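Nitrite oxidoreductase subunit A (Kuenenia stuttgartiensis, PDB 7B04) belongs to the molybdopterin oxidoreductase family and holds an iron/sulfur cluster (SF4), a molybdenum atom and two copies of MD1. Local coordinates at residues L135-W140 with Y159-R164; K183-I188 with I674-S679; V552-S557 with E813-S818. All blocks are in the same frame, centred on the assembly; numbering follows the deposited sequence.

How the contacts relate
Contacts 1 and 2 are neighbours, their centres about 12 Å apart, and both reach the same mixed sheet. Strand 135-137 of contact 1 and strand 676-681 of contact 2 are separated there by strand 693-696. They also touch directly, since W140 and R164 give hydrogen bonds to the backbone carbonyls of E675 and I674. Contact 3 lies on the opposite side of the chain's centre, its centre about 50 Å from that of contact 2 and 56 Å from that of contact 1. Contact 1 closes before either of the others begins, whereas the segments of contacts 2 and 3 alternate, so distant parts of the sequence are interleaved in the fold.

Contact 1 of 3, residues L135-W140 with Y159-R164; sequences LIRKGW and YMFDNR
R137 carries this contact, reaching across to Y159 with its guanidinium. NH1 donates to Y159 O at 3.0 Å, nearly straight at 169°, with the acceptor close to the guanidinium plane. The chain of R137 runs extended and then bends at chi3 (58°), which sets NE off the line of the earlier carbons. Its other amino group, NH2, comes obliquely to 3.0 Å from F161 CE1, which lies near the guanidinium plane, the guanidinium and the ring standing almost perpendicular. R164 CG covers one face of the guanidinium, 3.9 Å from R137 NE, while the backbone N of W140 sits over the opposite one. Two like charges come close here, R137 NH2 and R164 NE being 3.8 Å apart. D692 forms a salt bridge with both arginines and probably eases the repulsion; D167 supplies a second one to R137, and R164 NH2 hydrogen-bonds to I674 O.

G139 is the point of closest backbone approach. Having no side chain, it brings its CA to 3.4 Å from Y159 O in a CA-H...O contact, and its carbonyl O lies 3.1 Å from Y159 CB. F161 then slides beside W140, the planes only 9° apart but offset so far that the rings barely overlap.

Y159 follows helix 153-158, which M160, with positive phi, closes as the C-prime residue of a Schellman motif. R137 is the N-cap residue of helix 138-145 and ends strand 135-137. The contact thus ties the end of one helix to the start of another, beside strands 676-681 and 693-696 of the mixed sheet.

Contact 2 of 3, residues K183-I188 with I674-S679; sequences KGIIHI and IEQIMS
G184 meets Q676 where the helix backbone comes nearest the strand. Q676 OE1 lies 3.5 Å from G184 C, against a part of the helix surface that carries no side chain. The glutamine gets there with CG anti to its backbone N (chi1 176°) and an extended chain beyond it, so that the side chain stands out from the strand like a peg.

One residue on, I185 crosses Q676 at about a right angle. Its CG1 touches the amide nitrogen, with NE2 3.9 Å away. That nitrogen also makes a weak hydrogen bond to M678 SD, at 3.1 Å, and another weak one to the carbonyl of A181, a turn further back in the helix.

I186 turns off to the other side, packing on L745 and L749 of helix 734-749. The contact resumes at I188, the helix residue with the most surface buried. Its CD1 wedges between two polar side chains, 3.6 Å from Q676 OE1 and 3.7 Å from E675 CB, while CG1 and CG2 both rest against E675 OE1. V648 of strand 648-652 adds an apolar neighbour for I188 and Q676 alike.

The axes of 183-188 and 676-679 approach to 10.3 Å, roughly antiparallel at 143°, in the manner of a helix laid on a sheet. No hydrogen bond joins the two segments, although both residues that meet the helix from 674-679, E675 and Q676, are polar. The polar links fall on the same helix just beyond: E675 OE2 has its salt bridge to K191, past one end of 183-188, and Q676 its weak bond to A181, before the other. The chemistry implies apolar isoleucines packed between polar attachments; a negative charge on buried E675, if present, would be offset by K191.

Contact 3 of 3, residues V552-S557 with E813-S818; sequences VGYFGS and EQVHES
V815 packs into the backbone at G553, and its side chain is the one most buried by the contact. Starting at the root, CB is 4.1 Å from V552 O. CG1, anti to the carbonyl carbon (chi1 -66°), goes on to the same oxygen and reaches it at 3.3 Å. CG2, set between the backbone N and the carbonyl carbon, turns to the glycine instead: it sits 3.6 Å from G553 CA and 3.4 Å from G553 O. The same methyl lies over one face of the Y554 ring, offset toward the rim and 4.3 Å from CE1. The valine thus fits a surface made by two peptide units and one aromatic face, and G553, with positive phi and no side chain, lets the methyl come up to its backbone.

H816 takes the next place along. G553 O lies at the edge of its imidazole, 3.3 Å from CE1, and the Y554 ring meets it obliquely, their planes 70° apart. Its ND1 is hydrogen-bonded to the carbonyl of W812, whose indole stacks on the imidazole. V552 O for its part accepts a hydrogen bond from the hydroxyl of Y376.

Y376, from helix 374-378, also touches Y554 and V815, linking that helix to the contact. E813 and Q814 bond to N408 and S409 of Nitrite oxidoreductase subunit B, and F555 of the loop packs on I399 of the same chain, so both segments border that subunit. The loop itself descends from helix 544-548 and, after the type II turn Y554-S557, enters strand 558-561, an outermost strand of the five-stranded parallel sheet.

Contact 1 of 3, residues L135-W140 with Y159-R164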
loop_
_atom_site.group_PDB
_atom_site.type_symbol
_atom_site.label_atom_id
_atom_site.label_comp_id
_atom_site.label_asym_id
_atom_site.label_seq_id
_atom_site.Cartn_x
_atom_site.Cartn_y
_atom_site.Cartn_z
ATOM N N LEU B 135 5.248 -1.060 29.637
ATOM C CA LEU B 135 4.379 -0.005 30.132
ATOM C C LEU B 135 3.290 -0.586 31.021
ATOM O O LEU B 135 2.740 -1.654 30.733
ATOM C CB LEU B 135 3.733 0.770 28.979
ATOM C CG LEU B 135 4.657 1.591 28.084
ATOM C CD1 LEU B 135 3.886 2.146 26.895
ATOM C CD2 LEU B 135 5.291 2.710 28.883
ATOM N N ILE B 136 2.987 0.126 32.103
ATOM C CA ILE B 136 1.858 -0.182 32.969
ATOM C C ILE B 136 1.113 1.119 33.236
ATOM O O ILE B 136 1.731 2.171 33.431
ATOM C CB ILE B 136 2.306 -0.855 34.287
ATOM C CG1 ILE B 136 1.094 -1.210 35.152
ATOM C CG2 ILE B 136 3.282 0.031 35.051
ATOM C CD1 ILE B 136 1.434 -2.059 36.359
ATOM N N ARG B 137 -0.215 1.052 33.228
ATOM C CA ARG B 137 -1.023 2.247 33.423
ATOM C C ARG B 137 -1.047 2.628 34.897
ATOM O O ARG B 137 -1.128 1.765 35.776
ATOM C CB ARG B 137 -2.443 2.029 32.905
ATOM C CG ARG B 137 -3.276 3.298 32.857
ATOM C CD ARG B 137 -4.633 3.028 32.244
ATOM N NE ARG B 137 -5.346 2.001 32.992
ATOM C CZ ARG B 137 -6.022 2.224 34.113
ATOM N NH1 ARG B 137 -6.091 3.446 34.626
ATOM N NH2 ARG B 137 -6.631 1.220 34.720
ATOM N N LYS B 138 -0.975 3.935 35.158
ATOM C CA LYS B 138 -0.872 4.417 36.532
ATOM C C LYS B 138 -2.087 4.012 37.359
ATOM O O LYS B 138 -1.949 3.542 38.494
ATOM C CB LYS B 138 -0.697 5.936 36.545
ATOM C CG LYS B 138 -0.487 6.517 37.936
ATOM C CD LYS B 138 -0.380 8.033 37.903
ATOM C CE LYS B 138 -0.026 8.586 39.275
ATOM N NZ LYS B 138 -1.098 8.325 40.275
ATOM N N GLY B 139 -3.288 4.175 36.805
ATOM C CA GLY B 139 -4.480 3.835 37.563
ATOM C C GLY B 139 -4.731 2.352 37.732
ATOM O O GLY B 139 -5.669 1.983 38.444
ATOM N N TRP B 140 -3.901 1.496 37.140
ATOM C CA TRP B 140 -3.990 0.065 37.394
ATOM C C TRP B 140 -2.935 -0.389 38.385
ATOM O O TRP B 140 -3.220 -1.213 39.260
ATOM C CB TRP B 140 -3.846 -0.734 36.096
ATOM C CG TRP B 140 -4.288 -2.161 36.237
ATOM C CD1 TRP B 140 -5.515 -2.674 35.933
ATOM C CD2 TRP B 140 -3.510 -3.256 36.741
ATOM N NE1 TRP B 140 -5.547 -4.021 36.204
ATOM C CE2 TRP B 140 -4.329 -4.403 36.703
ATOM C CE3 TRP B 140 -2.200 -3.380 37.215
ATOM C CZ2 TRP B 140 -3.881 -5.655 37.121
ATOM C CZ3 TRP B 140 -1.760 -4.622 37.633
ATOM C CH2 TRP B 140 -2.596 -5.744 37.581
ATOM N N TYR B 159 -9.692 4.723 39.952
ATOM C CA TYR B 159 -8.566 4.117 39.257
ATOM C C TYR B 159 -8.672 4.251 37.743
ATOM O O TYR B 159 -7.869 3.654 37.019
ATOM C CB TYR B 159 -8.439 2.648 39.662
ATOM C CG TYR B 159 -8.245 2.450 41.150
ATOM C CD1 TYR B 159 -7.043 2.777 41.764
ATOM C CD2 TYR B 159 -9.269 1.947 41.944
ATOM C CE1 TYR B 159 -6.864 2.602 43.123
ATOM C CE2 TYR B 159 -9.098 1.768 43.305
ATOM C CZ TYR B 159 -7.894 2.097 43.889
ATOM O OH TYR B 159 -7.718 1.921 45.242
ATOM N N MET B 160 -9.660 5.005 37.257
ATOM C CA MET B 160 -9.734 5.423 35.857
ATOM C C MET B 160 -9.888 4.232 34.913
ATOM O O MET B 160 -9.173 4.103 33.919
ATOM C CB MET B 160 -8.520 6.273 35.475
ATOM C CG MET B 160 -8.438 7.601 36.205
ATOM S SD MET B 160 -7.004 8.573 35.711
ATOM C CE MET B 160 -7.127 9.961 36.835
ATOM N N PHE B 161 -10.841 3.353 35.227
ATOM C CA PHE B 161 -11.192 2.307 34.275
ATOM C C PHE B 161 -12.198 2.810 33.251
ATOM O O PHE B 161 -12.192 2.352 32.102
ATOM C CB PHE B 161 -11.756 1.077 34.991
ATOM C CG PHE B 161 -10.728 0.275 35.748
ATOM C CD1 PHE B 161 -9.484 0.801 36.049
ATOM C CD2 PHE B 161 -11.007 -1.021 36.142
ATOM C CE1 PHE B 161 -8.550 0.056 36.746
ATOM C CE2 PHE B 161 -10.070 -1.768 36.829
ATOM C CZ PHE B 161 -8.843 -1.230 37.131
ATOM N N ASP B 162 -13.058 3.749 33.644
ATOM C CA ASP B 162 -13.994 4.353 32.704
ATOM C C ASP B 162 -13.303 5.353 31.788
ATOM O O ASP B 162 -13.693 5.496 30.624
ATOM C CB ASP B 162 -15.139 5.034 33.456
ATOM C CG ASP B 162 -14.658 6.131 34.388
ATOM O OD1 ASP B 162 -13.442 6.195 34.667
ATOM O OD2 ASP B 162 -15.500 6.937 34.834
ATOM N N ASN B 163 -12.289 6.052 32.293
ATOM C CA ASN B 163 -11.503 7.006 31.517
ATOM C C ASN B 163 -10.051 6.533 31.530
ATOM O O ASN B 163 -9.250 6.972 32.359
ATOM C CB ASN B 163 -11.646 8.419 32.089
ATOM C CG ASN B 163 -11.074 9.483 31.173
ATOM O OD1 ASN B 163 -10.552 9.181 30.099
ATOM N ND2 ASN B 163 -11.168 10.739 31.595
ATOM N N ARG B 164 -9.717 5.635 30.603
ATOM C CA ARG B 164 -8.355 5.140 30.457
ATOM C C ARG B 164 -7.526 5.957 29.477
ATOM O O ARG B 164 -6.320 5.711 29.356
ATOM C CB ARG B 164 -8.357 3.680 29.989
ATOM C CG ARG B 164 -8.643 2.643 31.060
ATOM C CD ARG B 164 -8.332 1.251 30.522
ATOM N NE ARG B 164 -8.500 0.199 31.520
ATOM C CZ ARG B 164 -9.583 -0.568 31.620
ATOM N NH1 ARG B 164 -10.595 -0.401 30.781
ATOM N NH2 ARG B 164 -9.651 -1.506 32.556
#

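Contact 2 of 3, residues K183-I188 with I674-S679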
loop_
_atom_site.group_PDB
_atom_site.type_symbol
_atom_site.label_atom_id
_atom_site.label_comp_id
_atom_site.label_asym_id
_atom_site.label_seq_id
_atom_site.Cartn_x
_atom_site.Cartn_y
_atom_site.Cartn_z
ATOM N N LYS B 183 0.054 -11.160 39.394
ATOM C CA LYS B 183 -0.773 -10.976 40.583
ATOM C C LYS B 183 -2.208 -10.631 40.205
ATOM O O LYS B 183 -3.158 -11.156 40.797
ATOM C CB LYS B 183 -0.178 -9.888 41.476
ATOM C CG LYS B 183 1.083 -10.308 42.214
ATOM C CD LYS B 183 1.587 -9.200 43.122
ATOM C CE LYS B 183 2.833 -9.630 43.879
ATOM N NZ LYS B 183 3.350 -8.544 44.759
ATOM N N GLY B 184 -2.383 -9.751 39.217
ATOM C CA GLY B 184 -3.724 -9.404 38.779
ATOM C C GLY B 184 -4.461 -10.581 38.169
ATOM O O GLY B 184 -5.666 -10.745 38.375
ATOM N N ILE B 185 -3.751 -11.407 37.396
ATOM C CA ILE B 185 -4.371 -12.590 36.803
ATOM C C ILE B 185 -4.876 -13.524 37.895
ATOM O O ILE B 185 -6.002 -14.031 37.833
ATOM C CB ILE B 185 -3.382 -13.305 35.866
ATOM C CG1 ILE B 185 -3.139 -12.473 34.607
ATOM C CG2 ILE B 185 -3.901 -14.686 35.496
ATOM C CD1 ILE B 185 -1.996 -12.979 33.756
ATOM N N ILE B 186 -4.054 -13.752 38.921
ATOM C CA ILE B 186 -4.455 -14.646 40.002
ATOM C C ILE B 186 -5.639 -14.067 40.767
ATOM O O ILE B 186 -6.590 -14.784 41.096
ATOM C CB ILE B 186 -3.258 -14.932 40.930
ATOM C CG1 ILE B 186 -2.180 -15.704 40.170
ATOM C CG2 ILE B 186 -3.703 -15.711 42.157
ATOM C CD1 ILE B 186 -0.871 -15.828 40.919
ATOM N N HIS B 187 -5.604 -12.766 41.059
ATOM C CA HIS B 187 -6.690 -12.150 41.815
ATOM C C HIS B 187 -8.011 -12.221 41.056
ATOM O O HIS B 187 -9.023 -12.690 41.591
ATOM C CB HIS B 187 -6.345 -10.698 42.141
ATOM C CG HIS B 187 -7.433 -9.969 42.868
ATOM N ND1 HIS B 187 -8.463 -9.324 42.215
ATOM C CD2 HIS B 187 -7.652 -9.783 44.191
ATOM C CE1 HIS B 187 -9.269 -8.775 43.105
ATOM N NE2 HIS B 187 -8.800 -9.038 44.311
ATOM N N ILE B 188 -8.018 -11.770 39.798
ATOM C CA ILE B 188 -9.272 -11.674 39.056
ATOM C C ILE B 188 -9.824 -13.058 38.732
ATOM O O ILE B 188 -11.036 -13.290 38.821
ATOM C CB ILE B 188 -9.076 -10.821 37.792
ATOM C CG1 ILE B 188 -8.607 -9.417 38.176
ATOM C CG2 ILE B 188 -10.371 -10.740 37.005
ATOM C CD1 ILE B 188 -8.097 -8.598 37.013
ATOM N N ILE B 674 -13.894 -4.551 31.832
ATOM C CA ILE B 674 -12.793 -5.497 31.692
ATOM C C ILE B 674 -11.695 -5.012 32.627
ATOM O O ILE B 674 -11.181 -3.900 32.471
ATOM C CB ILE B 674 -12.294 -5.582 30.245
ATOM C CG1 ILE B 674 -13.474 -5.603 29.273
ATOM C CG2 ILE B 674 -11.405 -6.815 30.057
ATOM C CD1 ILE B 674 -13.104 -6.034 27.871
ATOM N N GLU B 675 -11.419 -5.797 33.658
ATOM C CA GLU B 675 -10.482 -5.485 34.765
ATOM C C GLU B 675 -9.002 -5.490 34.389
ATOM O O GLU B 675 -8.225 -4.938 35.147
ATOM C CB GLU B 675 -10.836 -6.336 35.970
ATOM C CG GLU B 675 -12.316 -6.369 36.194
ATOM C CD GLU B 675 -12.675 -6.981 37.515
ATOM O OE1 GLU B 675 -11.772 -7.376 38.200
ATOM O OE2 GLU B 675 -13.857 -7.052 37.835
ATOM N N GLN B 676 -8.608 -6.218 33.358
ATOM C CA GLN B 676 -7.185 -6.159 32.961
ATOM C C GLN B 676 -7.059 -6.280 31.448
ATOM O O GLN B 676 -7.434 -7.302 30.957
ATOM C CB GLN B 676 -6.465 -7.288 33.667
ATOM C CG GLN B 676 -5.017 -7.419 33.292
ATOM C CD GLN B 676 -4.331 -8.218 34.355
ATOM O OE1 GLN B 676 -4.873 -8.461 35.408
ATOM N NE2 GLN B 676 -3.120 -8.624 34.080
ATOM N N ILE B 677 -6.499 -5.278 30.764
ATOM C CA ILE B 677 -6.284 -5.325 29.325
ATOM C C ILE B 677 -4.786 -5.242 29.083
ATOM O O ILE B 677 -4.112 -4.360 29.625
ATOM C CB ILE B 677 -7.020 -4.182 28.600
ATOM C CG1 ILE B 677 -8.537 -4.339 28.732
ATOM C CG2 ILE B 677 -6.607 -4.122 27.140
ATOM C CD1 ILE B 677 -9.140 -3.541 29.863
ATOM N N MET B 678 -4.269 -6.155 28.272
ATOM C CA MET B 678 -2.836 -6.264 28.060
ATOM C C MET B 678 -2.587 -6.437 26.573
ATOM O O MET B 678 -3.355 -7.111 25.880
ATOM C CB MET B 678 -2.256 -7.445 28.844
ATOM C CG MET B 678 -2.393 -7.311 30.345
ATOM S SD MET B 678 -2.145 -8.886 31.173
ATOM C CE MET B 678 -0.418 -9.188 30.854
ATOM N N SER B 679 -1.510 -5.834 26.089
ATOM C CA SER B 679 -1.180 -5.919 24.678
ATOM C C SER B 679 0.322 -6.062 24.510
ATOM O O SER B 679 1.101 -5.320 25.117
ATOM C CB SER B 679 -1.688 -4.700 23.912
ATOM O OG SER B 679 -1.284 -4.758 22.555
#

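Contact 3 of 3, residues V552-S557 with E813-S818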
loop_
_atom_site.group_PDB
_atom_site.type_symbol
_atom_site.label_atom_id
_atom_site.label_comp_id
_atom_site.label_asym_id
_atom_site.label_seq_id
_atom_site.Cartn_x
_atom_site.Cartn_y
_atom_site.Cartn_z
ATOM N N VAL B 552 -15.113 -27.144 -10.483
ATOM C CA VAL B 552 -14.595 -27.260 -9.124
ATOM C C VAL B 552 -13.681 -28.476 -9.060
ATOM O O VAL B 552 -14.073 -29.574 -9.470
ATOM C CB VAL B 552 -15.724 -27.370 -8.080
ATOM C CG1 VAL B 552 -15.156 -27.724 -6.711
ATOM C CG2 VAL B 552 -16.509 -26.073 -8.014
ATOM N N GLY B 553 -12.466 -28.280 -8.549
ATOM C CA GLY B 553 -11.496 -29.346 -8.425
ATOM C C GLY B 553 -10.494 -29.442 -9.555
ATOM O O GLY B 553 -9.594 -30.290 -9.488
ATOM N N TYR B 554 -10.616 -28.608 -10.585
ATOM C CA TYR B 554 -9.711 -28.621 -11.724
ATOM C C TYR B 554 -8.872 -27.350 -11.726
ATOM O O TYR B 554 -9.345 -26.277 -11.342
ATOM C CB TYR B 554 -10.481 -28.733 -13.042
ATOM C CG TYR B 554 -11.432 -29.905 -13.108
ATOM C CD1 TYR B 554 -10.971 -31.180 -13.408
ATOM C CD2 TYR B 554 -12.791 -29.736 -12.875
ATOM C CE1 TYR B 554 -11.837 -32.255 -13.472
ATOM C CE2 TYR B 554 -13.664 -30.807 -12.937
ATOM C CZ TYR B 554 -13.181 -32.062 -13.236
ATOM O OH TYR B 554 -14.045 -33.129 -13.299
ATOM N N PHE B 555 -7.626 -27.481 -12.180
ATOM C CA PHE B 555 -6.693 -26.360 -12.163
ATOM C C PHE B 555 -7.255 -25.169 -12.933
ATOM O O PHE B 555 -7.754 -25.315 -14.053
ATOM C CB PHE B 555 -5.350 -26.789 -12.751
ATOM C CG PHE B 555 -4.620 -27.803 -11.917
ATOM C CD1 PHE B 555 -3.939 -27.418 -10.774
ATOM C CD2 PHE B 555 -4.613 -29.141 -12.276
ATOM C CE1 PHE B 555 -3.266 -28.347 -10.002
ATOM C CE2 PHE B 555 -3.940 -30.076 -11.509
ATOM C CZ PHE B 555 -3.267 -29.678 -10.370
ATOM N N GLY B 556 -7.176 -23.989 -12.319
ATOM C CA GLY B 556 -7.702 -22.775 -12.905
ATOM C C GLY B 556 -9.174 -22.532 -12.666
ATOM O O GLY B 556 -9.711 -21.536 -13.169
ATOM N N SER B 557 -9.842 -23.405 -11.925
ATOM C CA SER B 557 -11.280 -23.353 -11.718
ATOM C C SER B 557 -11.574 -23.131 -10.234
ATOM O O SER B 557 -10.674 -22.862 -9.435
ATOM C CB SER B 557 -11.939 -24.627 -12.248
ATOM O OG SER B 557 -11.601 -25.747 -11.449
ATOM N N GLU B 813 -8.376 -33.895 -5.386
ATOM C CA GLU B 813 -8.478 -35.329 -5.138
ATOM C C GLU B 813 -9.921 -35.808 -5.033
ATOM O O GLU B 813 -10.158 -37.018 -5.108
ATOM C CB GLU B 813 -7.713 -35.707 -3.867
ATOM C CG GLU B 813 -8.280 -35.119 -2.592
ATOM C CD GLU B 813 -7.699 -33.759 -2.275
ATOM O OE1 GLU B 813 -7.165 -33.107 -3.197
ATOM O OE2 GLU B 813 -7.767 -33.343 -1.099
ATOM N N GLN B 814 -10.884 -34.901 -4.872
ATOM C CA GLN B 814 -12.274 -35.300 -4.708
ATOM C C GLN B 814 -12.970 -35.492 -6.046
ATOM O O GLN B 814 -13.883 -36.318 -6.150
ATOM C CB GLN B 814 -13.034 -34.259 -3.877
ATOM C CG GLN B 814 -13.162 -34.594 -2.394
ATOM C CD GLN B 814 -12.013 -34.059 -1.565
ATOM O OE1 GLN B 814 -11.240 -33.218 -2.022
ATOM N NE2 GLN B 814 -11.897 -34.545 -0.335
ATOM N N VAL B 815 -12.558 -34.747 -7.068
ATOM C CA VAL B 815 -13.124 -34.908 -8.403
ATOM C C VAL B 815 -12.326 -35.913 -9.226
ATOM O O VAL B 815 -12.902 -36.690 -9.993
ATOM C CB VAL B 815 -13.217 -33.540 -9.111
ATOM C CG1 VAL B 815 -14.209 -32.642 -8.392
ATOM C CG2 VAL B 815 -11.851 -32.872 -9.184
ATOM N N HIS B 816 -10.999 -35.923 -9.081
ATOM C CA HIS B 816 -10.161 -36.789 -9.903
ATOM C C HIS B 816 -10.107 -38.220 -9.379
ATOM O O HIS B 816 -9.914 -39.152 -10.167
ATOM C CB HIS B 816 -8.749 -36.211 -10.001
ATOM C CG HIS B 816 -8.650 -35.008 -10.888
ATOM N ND1 HIS B 816 -8.869 -33.726 -10.433
ATOM C CD2 HIS B 816 -8.361 -34.894 -12.206
ATOM C CE1 HIS B 816 -8.717 -32.874 -11.431
ATOM N NE2 HIS B 816 -8.408 -33.557 -12.518
ATOM N N GLU B 817 -10.262 -38.419 -8.070
ATOM C CA GLU B 817 -10.233 -39.753 -7.485
ATOM C C GLU B 817 -11.578 -40.174 -6.902
ATOM O O GLU B 817 -11.667 -41.244 -6.289
ATOM C CB GLU B 817 -9.145 -39.837 -6.411
ATOM C CG GLU B 817 -7.728 -39.752 -6.958
ATOM C CD GLU B 817 -6.677 -39.800 -5.866
ATOM O OE1 GLU B 817 -7.052 -39.755 -4.677
ATOM O OE2 GLU B 817 -5.475 -39.884 -6.198
ATOM N N SER B 818 -12.623 -39.362 -7.081
ATOM C CA SER B 818 -13.984 -39.689 -6.652
ATOM C C SER B 818 -14.051 -39.905 -5.137
ATOM O O SER B 818 -14.467 -40.955 -4.643
ATOM C CB SER B 818 -14.522 -40.905 -7.414
ATOM O OG SER B 818 -14.644 -40.622 -8.798
#